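Local coordinates for sensor protein (Rhodopseudomonas palustris, PDB 2OOL) that senses light as a bacteriophytochrome, of which this is the biliverdin-binding part, and probably signals as a histidine kinase, at residues 184-196 with 208-222. Numbering follows the deposited sequence. Where two conformers were deposited one is given.
With LBV (3-[2-[(Z)-[3-(2-carboxyethyl)-5-[(Z)-(4-ethenyl-3-methyl-5-oxidanylidene-pyrrol-2-ylidene)methyl]-4-methyl-pyrrol-1-ium -2-ylidene]methyl]-5-[(Z)-[(3E)-3-ethylidene-4-methyl-5-oxidanylidene-pyrrolidin-2-ylidene]methyl]-4-methyl-1H-pyrrol-3- yl]propanoic acid), chain C.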
# COMPACT_ATOMS: atom_id res chain seq x y z
N VAL A 184 -11.72 -17.45 3.29
CA VAL A 184 -12.76 -16.64 2.66
C VAL A 184 -14.04 -17.46 2.74
O VAL A 184 -14.10 -18.60 2.30
CB VAL A 184 -12.42 -16.27 1.22
CG1 VAL A 184 -13.54 -15.39 0.64
CG2 VAL A 184 -11.09 -15.59 1.20
N TYR A 185 -15.03 -16.88 3.38
CA TYR A 185 -16.27 -17.53 3.76
C TYR A 185 -17.37 -16.85 2.97
O TYR A 185 -17.52 -15.63 3.08
CB TYR A 185 -16.52 -17.27 5.26
CG TYR A 185 -17.70 -17.99 5.88
CD1 TYR A 185 -18.85 -17.30 6.28
CD2 TYR A 185 -17.66 -19.34 6.11
CE1 TYR A 185 -19.93 -17.96 6.87
CE2 TYR A 185 -18.75 -20.02 6.69
CZ TYR A 185 -19.88 -19.31 7.09
OH TYR A 185 -20.96 -20.01 7.66
N GLN A 186 -18.15 -17.61 2.21
CA GLN A 186 -19.19 -17.03 1.36
C GLN A 186 -20.55 -17.46 1.88
O GLN A 186 -20.74 -18.62 2.24
CB GLN A 186 -19.06 -17.55 -0.10
CG GLN A 186 -20.02 -16.88 -1.08
CD GLN A 186 -19.98 -17.50 -2.47
OE1 GLN A 186 -20.55 -16.96 -3.42
NE2 GLN A 186 -19.32 -18.62 -2.59
N PHE A 187 -21.49 -16.52 1.90
CA PHE A 187 -22.86 -16.81 2.40
C PHE A 187 -23.71 -17.38 1.25
O PHE A 187 -23.62 -16.89 0.11
CB PHE A 187 -23.50 -15.54 2.97
CG PHE A 187 -22.96 -15.12 4.35
CD1 PHE A 187 -22.19 -13.98 4.47
CD2 PHE A 187 -23.18 -15.91 5.48
CE1 PHE A 187 -21.65 -13.62 5.70
CE2 PHE A 187 -22.69 -15.55 6.70
CZ PHE A 187 -21.91 -14.41 6.83
N ALA A 188 -24.45 -18.46 1.55
CA ALA A 188 -25.59 -18.96 0.75
C ALA A 188 -26.85 -18.10 1.01
O ALA A 188 -26.91 -17.29 1.96
CB ALA A 188 -25.91 -20.41 1.15
N ALA A 189 -27.87 -18.34 0.20
CA ALA A 189 -29.14 -17.62 0.25
C ALA A 189 -29.81 -17.71 1.61
O ALA A 189 -30.43 -16.77 2.03
CB ALA A 189 -30.06 -18.15 -0.85
N ASP A 190 -29.62 -18.83 2.32
CA ASP A 190 -30.19 -19.02 3.67
C ASP A 190 -29.28 -18.56 4.83
O ASP A 190 -29.51 -18.92 5.99
CB ASP A 190 -30.60 -20.49 3.86
CG ASP A 190 -29.40 -21.46 3.99
OD1 ASP A 190 -28.24 -21.03 4.07
OD2 ASP A 190 -29.65 -22.68 4.04
N TRP A 191 -28.23 -17.80 4.50
CA TRP A 191 -27.28 -17.29 5.48
C TRP A 191 -26.39 -18.35 6.17
O TRP A 191 -25.56 -18.02 7.01
CB TRP A 191 -27.96 -16.27 6.48
CG TRP A 191 -28.52 -15.11 5.73
CD1 TRP A 191 -29.82 -14.89 5.43
CD2 TRP A 191 -27.79 -14.11 5.03
NE1 TRP A 191 -29.95 -13.81 4.61
CE2 TRP A 191 -28.72 -13.28 4.38
CE3 TRP A 191 -26.43 -13.81 4.91
CZ2 TRP A 191 -28.34 -12.18 3.62
CZ3 TRP A 191 -26.04 -12.70 4.16
CH2 TRP A 191 -26.99 -11.91 3.52
N SER A 192 -26.48 -19.62 5.78
CA SER A 192 -25.37 -20.51 6.07
C SER A 192 -24.21 -20.09 5.17
O SER A 192 -24.33 -19.18 4.33
CB SER A 192 -25.72 -21.98 5.83
OG SER A 192 -26.16 -22.18 4.51
N GLY A 193 -23.06 -20.71 5.37
CA GLY A 193 -21.91 -20.39 4.53
C GLY A 193 -20.93 -21.52 4.43
O GLY A 193 -21.03 -22.52 5.16
N GLN A 194 -19.99 -21.35 3.50
CA GLN A 194 -18.92 -22.31 3.25
C GLN A 194 -17.58 -21.57 3.09
O GLN A 194 -17.52 -20.52 2.46
CB GLN A 194 -19.22 -23.05 1.95
CG GLN A 194 -18.34 -24.24 1.68
CD GLN A 194 -18.62 -24.88 0.36
OE1 GLN A 194 -19.22 -24.27 -0.52
NE2 GLN A 194 -18.21 -26.12 0.21
N VAL A 195 -16.49 -22.18 3.60
CA VAL A 195 -15.12 -21.73 3.33
C VAL A 195 -14.78 -22.11 1.90
O VAL A 195 -14.64 -23.28 1.56
CB VAL A 195 -14.13 -22.38 4.32
CG1 VAL A 195 -12.67 -22.01 3.98
CG2 VAL A 195 -14.50 -21.98 5.83
N ILE A 196 -14.65 -21.12 1.04
CA ILE A 196 -14.37 -21.38 -0.36
C ILE A 196 -12.89 -21.21 -0.72
O ILE A 196 -12.45 -21.64 -1.80
CB ILE A 196 -15.27 -20.55 -1.27
CG1 ILE A 196 -15.11 -19.04 -0.97
CG2 ILE A 196 -16.73 -20.96 -1.05
CD1 ILE A 196 -15.71 -18.13 -2.02
N LEU A 208 -11.16 -25.80 4.91
CA LEU A 208 -11.52 -25.58 3.51
C LEU A 208 -12.73 -26.43 3.10
O LEU A 208 -12.85 -27.59 3.49
CB LEU A 208 -10.33 -25.91 2.60
CG LEU A 208 -10.55 -25.58 1.13
CD1 LEU A 208 -10.95 -24.14 0.94
CD2 LEU A 208 -9.31 -25.99 0.26
N ASP A 209 -13.62 -25.84 2.30
CA ASP A 209 -14.83 -26.50 1.81
C ASP A 209 -15.85 -26.80 2.92
O ASP A 209 -16.92 -27.29 2.61
CB ASP A 209 -14.50 -27.78 1.02
CG ASP A 209 -13.73 -27.51 -0.28
OD1 ASP A 209 -13.78 -26.38 -0.80
OD2 ASP A 209 -13.09 -28.46 -0.81
N PHE A 210 -15.55 -26.50 4.18
CA PHE A 210 -16.48 -26.77 5.29
C PHE A 210 -17.71 -25.83 5.25
O PHE A 210 -17.62 -24.72 4.78
CB PHE A 210 -15.79 -26.60 6.65
CG PHE A 210 -15.00 -27.78 7.09
CD1 PHE A 210 -15.19 -28.32 8.35
CD2 PHE A 210 -14.05 -28.36 6.26
CE1 PHE A 210 -14.46 -29.43 8.77
CE2 PHE A 210 -13.33 -29.47 6.67
CZ PHE A 210 -13.53 -30.01 7.92
N HIS A 211 -18.84 -26.33 5.76
CA HIS A 211 -20.10 -25.60 5.79
C HIS A 211 -20.47 -25.32 7.24
O HIS A 211 -20.22 -26.15 8.13
CB HIS A 211 -21.24 -26.39 5.13
CG HIS A 211 -21.18 -26.45 3.64
ND1 HIS A 211 -21.85 -25.55 2.83
CD2 HIS A 211 -20.56 -27.31 2.80
CE1 HIS A 211 -21.63 -25.85 1.56
NE2 HIS A 211 -20.85 -26.91 1.52
N PHE A 212 -21.06 -24.16 7.48
CA PHE A 212 -21.38 -23.72 8.84
C PHE A 212 -22.80 -23.20 8.85
O PHE A 212 -23.22 -22.58 7.87
CB PHE A 212 -20.37 -22.63 9.28
CG PHE A 212 -19.02 -23.17 9.62
CD1 PHE A 212 -18.10 -23.44 8.61
CD2 PHE A 212 -18.69 -23.50 10.93
CE1 PHE A 212 -16.86 -24.01 8.89
CE2 PHE A 212 -17.45 -24.07 11.22
CZ PHE A 212 -16.53 -24.32 10.19
N PRO A 213 -23.55 -23.47 9.93
CA PRO A 213 -24.94 -22.98 10.07
C PRO A 213 -25.09 -21.47 10.19
O PRO A 213 -24.23 -20.78 10.71
CB PRO A 213 -25.44 -23.69 11.33
CG PRO A 213 -24.23 -24.09 12.09
CD PRO A 213 -23.15 -24.32 11.06
N SER A 214 -26.21 -20.96 9.71
CA SER A 214 -26.49 -19.52 9.75
C SER A 214 -26.40 -18.87 11.14
O SER A 214 -26.02 -17.72 11.27
CB SER A 214 -27.89 -19.28 9.24
OG SER A 214 -28.79 -19.90 10.14
N SER A 215 -26.79 -19.60 12.17
CA SER A 215 -26.75 -19.09 13.55
C SER A 215 -25.34 -18.82 14.07
O SER A 215 -25.18 -18.26 15.15
CB SER A 215 -27.38 -20.11 14.49
OG SER A 215 -26.60 -21.31 14.53
N ASP A 216 -24.31 -19.28 13.37
CA ASP A 216 -22.94 -18.97 13.79
C ASP A 216 -22.58 -17.49 13.61
O ASP A 216 -21.68 -17.02 14.29
CB ASP A 216 -21.93 -19.83 13.04
CG ASP A 216 -21.91 -21.28 13.52
OD1 ASP A 216 -22.79 -21.67 14.34
OD2 ASP A 216 -21.01 -22.03 13.07
N ILE A 217 -23.25 -16.80 12.69
CA ILE A 217 -23.09 -15.35 12.51
C ILE A 217 -24.52 -14.78 12.41
O ILE A 217 -24.99 -14.51 11.31
CB ILE A 217 -22.26 -14.96 11.26
CG1 ILE A 217 -20.96 -15.79 11.18
CG2 ILE A 217 -21.94 -13.48 11.29
CD1 ILE A 217 -20.04 -15.45 9.97
N PRO A 218 -25.20 -14.60 13.57
CA PRO A 218 -26.62 -14.30 13.61
C PRO A 218 -26.96 -12.95 13.02
O PRO A 218 -26.06 -12.17 12.63
CB PRO A 218 -26.95 -14.39 15.09
CG PRO A 218 -25.65 -14.11 15.77
CD PRO A 218 -24.62 -14.67 14.91
N ALA A 219 -28.25 -12.69 12.91
CA ALA A 219 -28.80 -11.59 12.10
C ALA A 219 -28.35 -10.20 12.54
O ALA A 219 -28.13 -9.32 11.70
CB ALA A 219 -30.39 -11.65 12.03
N GLN A 220 -28.25 -9.96 13.83
CA GLN A 220 -27.86 -8.61 14.29
C GLN A 220 -26.35 -8.38 14.03
O GLN A 220 -25.90 -7.27 13.73
CB GLN A 220 -28.28 -8.38 15.75
CG GLN A 220 -27.32 -8.87 16.82
CD GLN A 220 -27.33 -10.37 17.03
OE1 GLN A 220 -27.39 -11.12 16.08
NE2 GLN A 220 -27.29 -10.81 18.28
N SER A 221 -25.58 -9.45 14.12
CA SER A 221 -24.13 -9.41 13.82
C SER A 221 -23.91 -9.10 12.37
O SER A 221 -23.10 -8.27 12.01
CB SER A 221 -23.48 -10.77 14.14
OG SER A 221 -23.82 -11.16 15.47
N ARG A 222 -24.64 -9.79 11.51
CA ARG A 222 -24.54 -9.56 10.06
C ARG A 222 -24.95 -8.17 9.64
O ARG A 222 -24.30 -7.59 8.78
CB ARG A 222 -25.39 -10.54 9.32
CG ARG A 222 -24.77 -11.83 9.21
CD ARG A 222 -25.49 -12.68 8.25
NE ARG A 222 -26.34 -13.63 8.95
CZ ARG A 222 -27.65 -13.59 9.00
NH1 ARG A 222 -28.34 -12.61 8.39
NH2 ARG A 222 -28.27 -14.54 9.68
C1A LBV C . -22.72 -19.21 17.69
C1B LBV C . -22.29 -14.78 17.53
O1B LBV C . -20.04 -8.98 19.29
C1C LBV C . -18.92 -14.23 14.55
O1C LBV C . -14.21 -12.45 13.21
C1D LBV C . -17.14 -17.94 12.19
C2A LBV C . -24.08 -19.32 18.35
C2B LBV C . -22.36 -13.41 17.81
O2B LBV C . -19.34 -8.75 17.21
C2C LBV C . -17.89 -13.77 13.69
O2C LBV C . -14.38 -13.73 15.01
C2D LBV C . -17.39 -19.05 11.36
C3A LBV C . -24.36 -17.82 18.51
C3B LBV C . -21.37 -12.77 17.09
C3C LBV C . -17.48 -14.86 12.94
C3D LBV C . -16.17 -19.41 10.83
C4A LBV C . -23.27 -17.07 17.99
C4B LBV C . -20.71 -13.76 16.31
C4C LBV C . -18.22 -15.98 13.36
C4D LBV C . -15.22 -18.52 11.35
CAA LBV C . -25.52 -17.24 19.08
CAB LBV C . -21.06 -11.26 17.14
CAC LBV C . -17.25 -12.37 13.53
CAD LBV C . -15.97 -20.47 9.98
CBA LBV C . -26.81 -17.96 19.61
CBB LBV C . -19.85 -10.95 17.99
CBC LBV C . -16.14 -12.14 14.60
CBD LBV C . -14.73 -20.80 9.45
CGB LBV C . -19.74 -9.42 18.17
CGC LBV C . -14.78 -12.83 14.25
CHB LBV C . -23.25 -15.66 18.05
CHC LBV C . -19.61 -13.41 15.46
CHD LBV C . -18.16 -17.29 12.88
CMA LBV C . -23.91 -20.02 19.70
CMB LBV C . -23.35 -12.73 18.79
CMC LBV C . -16.38 -14.74 11.87
CMD LBV C . -18.73 -19.76 11.05
N_A LBV C . -22.35 -17.92 17.53
O_A LBV C . -22.04 -20.16 17.35
N_B LBV C . -21.31 -14.92 16.62
N_C LBV C . -19.05 -15.54 14.31
N_D LBV C . -15.85 -17.68 12.16
O_D LBV C . -13.99 -18.48 11.13
O HOH W 1 -22.57 -18.70 9.23
O HOH W 2 -24.39 -16.68 9.02
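The biliverdin pocket of the GAF domain has part of its wall here, where Y185 CE2 packs 4.0 Å from F212 CD1 and F212 and V195 meet the chromophore. D216 O accepts from its pyrrole nitrogens N_B and N_C, the latter bond weak. F212 suits the place because its flat ring takes LBV CAD over its centre. The Y185 hydroxyl reaches a water that donates to P213 O, so tyrosine gives both an apolar ring and a polar end. With CG1 beside the backbone N, I217 sets CG1 against LBV C4C and CD1 3.8 Å from F187 CZ, bridging chromophore and strand.

Strand 211-212 edges the antiparallel GAF sheet, pairing with 193-200: G193 and F212 exchange two backbone bonds, and glycine fits because a CB would run into the Y185 ring. Beyond them Q194, extended, lays CG over the ring of H211 in one of its two conformers, and its NE2 gives D209 O a nearly straight bond (3.0 Å, 171°), arriving from above the carbonyl plane.

At the other end the R222 guanidinium lies flat on W191, planes 8° apart, with CZ 4.2 Å from the centroid of the five-membered ring, an off-centre cation-pi contact. A flat cation matches the broad indole, and the aliphatic CD rests 3.6 Å from W191 CE3. Its bend at chi3 (-101°) lets NE also donate to I217 O (2.9 Å), tying helix 219-227 to the chain leading into it. An alanine here would remove the guanidinium, and W191 would probably lose its stacking partner and I217 O this donor.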